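Local coordinates for protein ERPC (Borrelia burgdorferi, PDB 4BXM) that probably binds the complement regulator factor H as a lipoprotein on the outer surface of the spirochaete, at residues T117-I122 against E126-L131. Numbering follows the deposited sequence.
Sequences TKIEKI and EYITFL
Lys118 and Thr129 face each other as a hydrogen-bonded antiparallel pair, and Glu120 with Tyr127 forms the next such pair along the hairpin of strands 114-122 and 125-134. All four residues spend both backbone N-H and C=O on the opposite strand. The bond from Tyr127 N to Glu120 O is short, 2.7 Å, and nearly straight at 166°, whereas Lys118 N reaches Thr129 O over 3.2 Å and is more bent. Each of the four carbonyls also takes a CA-H from the residue just before its N-H donor; Ile128 CA, for example, sits 3.4 Å from Lys118 O.

On the face carrying Glu120, Tyr127 and Thr129, one side-chain bond is added to the backbone set. Thr129 OG1 lies between its own backbone N and carbonyl carbon (chi1 56°) and donates at 2.9 Å to Glu120 OE2, which accepts through its anti lone pair, the one away from OE1. Further along, Ile122 lays CD1 over one face of the Tyr127 ring, 4.0 Å from the centroid, in a CH-pi contact.

The other face is largely apolar in its middle: Ile119 CG1 meets Ile128 CD1 at 3.8 Å, and Leu149 of helix 149-156 touches both isoleucines. Thr117 OG1 is satisfied by Ala85 O, outside the hairpin. Near the turn, Lys121 NZ stays 4.0 Å from Glu126 OE2, too far for a salt bridge.

Backbone bonding thus sets the pairing of this hairpin, while the hydroxyl-carboxylate bond ties Glu120 diagonally to Thr129 and the charged pair near the turn probably adds no more than a weak attraction.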
loop_
_atom_site.group_PDB
_atom_site.type_symbol
_atom_site.label_atom_id
_atom_site.label_comp_id
_atom_site.label_asym_id
_atom_site.label_seq_id
_atom_site.Cartn_x
_atom_site.Cartn_y
_atom_site.Cartn_z
ATOM N N THR A 117 -7.192 -0.022 8.082
ATOM C CA THR A 117 -5.965 -0.695 8.537
ATOM C C THR A 117 -6.182 -1.258 9.932
ATOM O O THR A 117 -7.024 -0.781 10.678
ATOM C CB THR A 117 -4.727 0.240 8.598
ATOM O OG1 THR A 117 -4.929 1.227 9.559
ATOM C CG2 THR A 117 -4.416 0.936 7.219
ATOM N N LYS A 118 -5.434 -2.317 10.227
ATOM C CA LYS A 118 -5.529 -3.084 11.452
ATOM C C LYS A 118 -4.061 -3.466 11.780
ATOM O O LYS A 118 -3.293 -3.790 10.887
ATOM C CB LYS A 118 -6.305 -4.439 11.253
ATOM C CG LYS A 118 -7.726 -4.383 10.667
ATOM C CD LYS A 118 -8.371 -5.751 10.594
ATOM C CE LYS A 118 -9.498 -5.796 9.568
ATOM N NZ LYS A 118 -10.414 -6.961 9.767
ATOM N N ILE A 119 -3.732 -3.539 13.073
ATOM C CA ILE A 119 -2.435 -4.098 13.521
ATOM C C ILE A 119 -2.675 -5.593 13.791
ATOM O O ILE A 119 -3.548 -5.957 14.581
ATOM C CB ILE A 119 -1.887 -3.318 14.745
ATOM C CG1 ILE A 119 -1.569 -1.876 14.328
ATOM C CG2 ILE A 119 -0.600 -3.965 15.262
ATOM C CD1 ILE A 119 -1.355 -0.917 15.469
ATOM N N GLU A 120 -2.003 -6.443 13.042
ATOM C CA GLU A 120 -2.087 -7.890 13.237
ATOM C C GLU A 120 -0.696 -8.526 13.328
ATOM O O GLU A 120 0.265 -8.037 12.750
ATOM C CB GLU A 120 -2.881 -8.531 12.108
ATOM C CG GLU A 120 -4.310 -8.036 12.065
ATOM C CD GLU A 120 -5.189 -8.840 11.164
ATOM O OE1 GLU A 120 -5.721 -9.880 11.636
ATOM O OE2 GLU A 120 -5.339 -8.418 9.981
ATOM N N LYS A 121 -0.623 -9.622 14.056
ATOM C CA LYS A 121 0.604 -10.420 14.234
ATOM C C LYS A 121 0.745 -11.476 13.171
ATOM O O LYS A 121 -0.198 -12.177 12.888
ATOM C CB LYS A 121 0.543 -11.123 15.558
ATOM C CG LYS A 121 0.942 -10.267 16.735
ATOM C CD LYS A 121 1.464 -11.122 17.898
ATOM C CE LYS A 121 2.484 -10.388 18.763
ATOM N NZ LYS A 121 1.989 -9.060 19.215
ATOM N N ILE A 122 1.904 -11.582 12.548
ATOM C CA ILE A 122 2.182 -12.681 11.640
ATOM C C ILE A 122 3.557 -13.221 12.044
ATOM O O ILE A 122 4.567 -12.494 11.929
ATOM C CB ILE A 122 2.297 -12.240 10.181
ATOM C CG1 ILE A 122 1.162 -11.298 9.769
ATOM C CG2 ILE A 122 2.283 -13.453 9.266
ATOM C CD1 ILE A 122 1.309 -10.775 8.345
ATOM N N GLU A 126 4.425 -7.661 14.437
ATOM C CA GLU A 126 3.267 -6.808 14.159
ATOM C C GLU A 126 3.336 -6.191 12.747
ATOM O O GLU A 126 4.303 -5.503 12.376
ATOM C CB GLU A 126 3.199 -5.705 15.204
ATOM C CG GLU A 126 3.041 -6.228 16.609
ATOM C CD GLU A 126 2.556 -5.148 17.568
ATOM O OE1 GLU A 126 3.295 -4.177 17.851
ATOM O OE2 GLU A 126 1.416 -5.241 18.039
ATOM N N TYR A 127 2.338 -6.500 11.928
ATOM C CA TYR A 127 2.182 -5.864 10.624
ATOM C C TYR A 127 0.915 -4.974 10.582
ATOM O O TYR A 127 -0.047 -5.195 11.322
ATOM C CB TYR A 127 2.090 -6.902 9.563
ATOM C CG TYR A 127 3.319 -7.705 9.381
ATOM C CD1 TYR A 127 3.674 -8.682 10.303
ATOM C CD2 TYR A 127 4.112 -7.532 8.269
ATOM C CE1 TYR A 127 4.802 -9.460 10.132
ATOM C CE2 TYR A 127 5.254 -8.292 8.073
ATOM C CZ TYR A 127 5.586 -9.249 9.020
ATOM O OH TYR A 127 6.702 -9.967 8.796
ATOM N N ILE A 128 0.936 -3.980 9.690
ATOM C CA ILE A 128 -0.253 -3.192 9.375
ATOM C C ILE A 128 -0.828 -3.951 8.281
ATOM O O ILE A 128 -0.075 -4.349 7.374
ATOM C CB ILE A 128 0.087 -1.772 8.901
ATOM C CG1 ILE A 128 0.421 -0.868 10.097
ATOM C CG2 ILE A 128 -1.070 -1.110 8.146
ATOM C CD1 ILE A 128 -0.772 -0.406 10.917
ATOM N N THR A 129 -2.132 -4.278 8.370
ATOM C CA THR A 129 -2.733 -5.043 7.242
ATOM C C THR A 129 -3.847 -4.267 6.682
ATOM O O THR A 129 -4.488 -3.537 7.424
ATOM C CB THR A 129 -3.392 -6.374 7.639
ATOM O OG1 THR A 129 -4.367 -6.051 8.646
ATOM C CG2 THR A 129 -2.299 -7.332 8.164
ATOM N N PHE A 130 -4.130 -4.477 5.410
ATOM C CA PHE A 130 -5.338 -3.830 4.888
ATOM C C PHE A 130 -5.836 -4.569 3.695
ATOM O O PHE A 130 -5.071 -5.219 2.945
ATOM C CB PHE A 130 -5.119 -2.306 4.545
ATOM C CG PHE A 130 -3.992 -2.036 3.563
ATOM C CD1 PHE A 130 -2.666 -2.000 4.001
ATOM C CD2 PHE A 130 -4.224 -1.870 2.227
ATOM C CE1 PHE A 130 -1.617 -1.748 3.131
ATOM C CE2 PHE A 130 -3.159 -1.625 1.322
ATOM C CZ PHE A 130 -1.856 -1.574 1.775
ATOM N N LEU A 131 -7.135 -4.418 3.444
ATOM C CA LEU A 131 -7.662 -4.921 2.200
ATOM C C LEU A 131 -7.554 -3.925 0.994
ATOM O O LEU A 131 -7.723 -2.701 1.132
ATOM C CB LEU A 131 -9.151 -5.269 2.406
ATOM C CG LEU A 131 -9.632 -6.320 3.408
ATOM C CD1 LEU A 131 -11.189 -6.308 3.451
ATOM C CD2 LEU A 131 -9.181 -7.751 3.119
#